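Local coordinates for sister chromatid cohesion protein (Chaetomium thermophilum, PDB 5T8V) that probably loads cohesin onto chromatin, the deposited chain being the C-terminal, HEAT-repeat part of this Scc2/Nipped-B family cohesin loader, at residues N720-R723 against V724-S727; I729-G732 against L733-V737. All coordinates share one frame; numbering follows the deposited sequence.

Interaction 1. Residues N720-R723 against V724-S727; sequences NSNR and VLRS
The carboxamide oxygen of N722 caps the start of helix 723-735. L725 N donates to N722 OD1 at 3.0 Å, reaching it from above the carbonyl plane, 51° out of it, while V724 N makes a weak, strongly bent bond to the same atom. With CG anti to the backbone N (chi1 -179°), the N722 side chain turns back over the first helical turn. Among backbone bonds, R726 N donates to N722 O and S727 N to R723 O. Two residues before the cap, N720 OD1 accepts from N722 N at 3.1 Å, an Asx turn that leads into the N-cap; together they shape the short turn between helices 703-719 and 723-735 of this HEAT-repeat protein. N720 ND2, hydrogen-bonded to E687, lies 3.4 Å from L725 CD1. N722 CB lies 4.0 Å from L725 CG, a loose van der Waals contact. The extended R726 chain runs back toward N720 and S721, where S721 CA sits 3.7 Å from R726 CZ, over one guanidinium face. R726 NE is bonded to Y717 O, and the guanidinium makes a cation-pi contact with Y717. With an alanine here, Y717 would probably lose both the donor to its carbonyl and the cation at its ring, and S721 CA its flat neighbour.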
# COMPACT_ATOMS: atom_id res chain seq x y z
N ASN A 720 11.14 9.16 -19.45
CA ASN A 720 10.33 10.18 -20.11
C ASN A 720 11.21 11.32 -20.60
O ASN A 720 12.01 11.88 -19.83
CB ASN A 720 9.27 10.70 -19.15
CG ASN A 720 8.00 11.12 -19.85
OD1 ASN A 720 8.04 11.79 -20.87
ND2 ASN A 720 6.87 10.71 -19.30
N SER A 721 11.07 11.67 -21.88
CA SER A 721 11.80 12.78 -22.47
C SER A 721 11.07 14.12 -22.32
O SER A 721 11.58 15.13 -22.80
CB SER A 721 12.07 12.51 -23.95
OG SER A 721 10.86 12.34 -24.66
N ASN A 722 9.91 14.13 -21.68
CA ASN A 722 9.19 15.38 -21.45
C ASN A 722 10.06 16.35 -20.65
O ASN A 722 10.55 16.01 -19.57
CB ASN A 722 7.87 15.10 -20.72
CG ASN A 722 7.06 16.36 -20.47
OD1 ASN A 722 7.57 17.35 -19.96
ND2 ASN A 722 5.78 16.31 -20.82
N ARG A 723 10.23 17.56 -21.19
CA ARG A 723 11.12 18.52 -20.55
C ARG A 723 10.51 19.11 -19.28
O ARG A 723 11.24 19.41 -18.33
CB ARG A 723 11.47 19.63 -21.54
CG ARG A 723 12.43 19.19 -22.63
CD ARG A 723 12.51 20.19 -23.76
NE ARG A 723 13.63 19.92 -24.65
CZ ARG A 723 13.81 20.48 -25.84
NH1 ARG A 723 12.92 21.35 -26.31
NH2 ARG A 723 14.87 20.16 -26.57
N VAL A 724 9.19 19.27 -19.24
CA VAL A 724 8.54 19.79 -18.04
C VAL A 724 8.71 18.82 -16.88
O VAL A 724 9.15 19.20 -15.79
CB VAL A 724 7.06 20.09 -18.32
CG1 VAL A 724 6.40 20.76 -17.12
CG2 VAL A 724 6.91 20.97 -19.56
N LEU A 725 8.38 17.54 -17.11
CA LEU A 725 8.63 16.52 -16.10
C LEU A 725 10.09 16.53 -15.67
O LEU A 725 10.40 16.81 -14.51
CB LEU A 725 8.25 15.14 -16.64
CG LEU A 725 6.78 14.80 -16.87
CD1 LEU A 725 6.65 13.29 -17.06
CD2 LEU A 725 5.87 15.28 -15.74
N ARG A 726 10.99 16.22 -16.60
CA ARG A 726 12.41 16.12 -16.26
C ARG A 726 12.88 17.33 -15.46
O ARG A 726 13.62 17.18 -14.48
CB ARG A 726 13.24 15.96 -17.53
CG ARG A 726 13.30 14.53 -18.06
CD ARG A 726 14.13 14.45 -19.34
NE ARG A 726 14.46 13.07 -19.69
CZ ARG A 726 15.13 12.72 -20.78
NH1 ARG A 726 15.55 13.64 -21.65
NH2 ARG A 726 15.39 11.44 -21.02
N SER A 727 12.46 18.53 -15.85
CA SER A 727 12.89 19.73 -15.14
C SER A 727 12.33 19.76 -13.72
O SER A 727 13.03 20.16 -12.78
CB SER A 727 12.48 20.98 -15.91
OG SER A 727 11.07 21.06 -16.06

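Interaction 2. Residues I729-G732 against L733-V737; sequences IANG and LLHRV
The imidazole of H735 is met at its edge by N731, whose backbone and side-chain oxygens both approach ND1. N731 O lies close to the ring plane, 3.2 Å from H735 ND1, and accepts its proton; seen from N731, however, this donor stands 48° out of the carbonyl plane. H735 N donates to the same N731 O at 2.9 Å from the opposite face of that plane, so one residue grips a single carbonyl twice. N731 OD1 adds a weak bond to H735 ND1, 3.0 Å away. Amide and imidazole lie side by side, their planes 37° apart. A chi1 of -168° swings the N731 amide away from its own backbone N and toward the ring, and its ND2 is held by T783 O.

On another flank, I729 and L733 run alongside each other, pointing the same way, with I729 CG2 3.8 Å from L733 CD1. L734 packs outward on I752 of helix 742-755 and V796 of helix 791-801. I729 and L733 face helix 703-719, while L733 also touches helix 742-755. The backbone bonds from L733 N to I729 O and from L734 N to A730 O keep the i to i+4 pattern, and R736 N still reaches G732 O as R736 leaves helical geometry. This is the C-terminal end of an alpha-helix buried between helices 703-719, 742-755 and 791-801 in an alpha-helical HEAT-repeat array.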
# COMPACT_ATOMS: atom_id res chain seq x y z
N ILE A 729 11.44 17.08 -11.88
CA ILE A 729 12.21 16.05 -11.18
C ILE A 729 13.54 16.63 -10.72
O ILE A 729 13.89 16.58 -9.53
CB ILE A 729 12.44 14.83 -12.10
CG1 ILE A 729 11.12 14.28 -12.66
CG2 ILE A 729 13.20 13.74 -11.36
CD1 ILE A 729 10.20 13.69 -11.63
N ALA A 730 14.31 17.18 -11.66
CA ALA A 730 15.64 17.69 -11.33
C ALA A 730 15.57 18.80 -10.29
O ALA A 730 16.45 18.91 -9.43
CB ALA A 730 16.34 18.18 -12.59
N ASN A 731 14.52 19.63 -10.35
CA ASN A 731 14.39 20.71 -9.38
C ASN A 731 14.15 20.16 -7.98
O ASN A 731 14.75 20.64 -7.01
CB ASN A 731 13.25 21.65 -9.79
CG ASN A 731 13.24 22.93 -8.99
OD1 ASN A 731 12.83 22.95 -7.83
ND2 ASN A 731 13.71 24.01 -9.60
N GLY A 732 13.29 19.15 -7.85
CA GLY A 732 13.08 18.53 -6.55
C GLY A 732 14.33 17.84 -6.03
O GLY A 732 14.76 18.06 -4.90
N LEU A 733 14.92 16.97 -6.86
CA LEU A 733 16.16 16.30 -6.50
C LEU A 733 17.19 17.30 -5.99
O LEU A 733 17.80 17.11 -4.94
CB LEU A 733 16.72 15.54 -7.70
CG LEU A 733 16.03 14.22 -8.05
CD1 LEU A 733 16.44 13.75 -9.43
CD2 LEU A 733 16.37 13.16 -7.01
N LEU A 734 17.39 18.39 -6.74
CA LEU A 734 18.35 19.40 -6.32
C LEU A 734 17.94 20.02 -4.99
O LEU A 734 18.79 20.22 -4.11
CB LEU A 734 18.50 20.47 -7.40
CG LEU A 734 19.45 20.12 -8.55
CD1 LEU A 734 19.22 21.01 -9.76
CD2 LEU A 734 20.90 20.23 -8.09
N HIS A 735 16.65 20.32 -4.82
CA HIS A 735 16.19 20.84 -3.53
C HIS A 735 16.52 19.89 -2.39
O HIS A 735 16.67 20.32 -1.25
CB HIS A 735 14.68 21.09 -3.57
CG HIS A 735 14.32 22.53 -3.79
ND1 HIS A 735 14.03 23.04 -5.04
CD2 HIS A 735 14.20 23.56 -2.92
CE1 HIS A 735 13.74 24.33 -4.92
NE2 HIS A 735 13.84 24.67 -3.65
N ARG A 736 16.64 18.59 -2.68
CA ARG A 736 16.92 17.60 -1.65
C ARG A 736 18.41 17.42 -1.37
O ARG A 736 18.79 16.44 -0.72
CB ARG A 736 16.29 16.26 -2.04
CG ARG A 736 14.77 16.28 -2.10
CD ARG A 736 14.14 15.94 -0.76
NE ARG A 736 14.55 16.85 0.31
CZ ARG A 736 13.96 18.01 0.59
NH1 ARG A 736 12.92 18.43 -0.12
NH2 ARG A 736 14.41 18.76 1.59
N VAL A 737 19.26 18.34 -1.83
CA VAL A 737 20.67 18.27 -1.47
C VAL A 737 20.90 18.87 -0.09
O VAL A 737 21.81 18.44 0.63
CB VAL A 737 21.53 18.98 -2.54
CG1 VAL A 737 23.01 18.97 -2.14
CG2 VAL A 737 21.35 18.31 -3.89

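In the fold
Interactions 1 and 2 occupy the two ends of helix 723-735, in series along the chain, with their centres about 14 Å apart. Interaction 1 is a surface contact at the entry from helix 703-719; interaction 2 is largely buried and lies where the helix gives way to the turn before helix 742-755. Their segments do not otherwise touch. The same neighbours serve both: Y717 meets R726 in 720-727 and I729 in 729-737, while helix 773-786 is touched by R723, V724 and S727 and supplies T783 O to N731. Both contacts lie in the part of the chain related to PDS5.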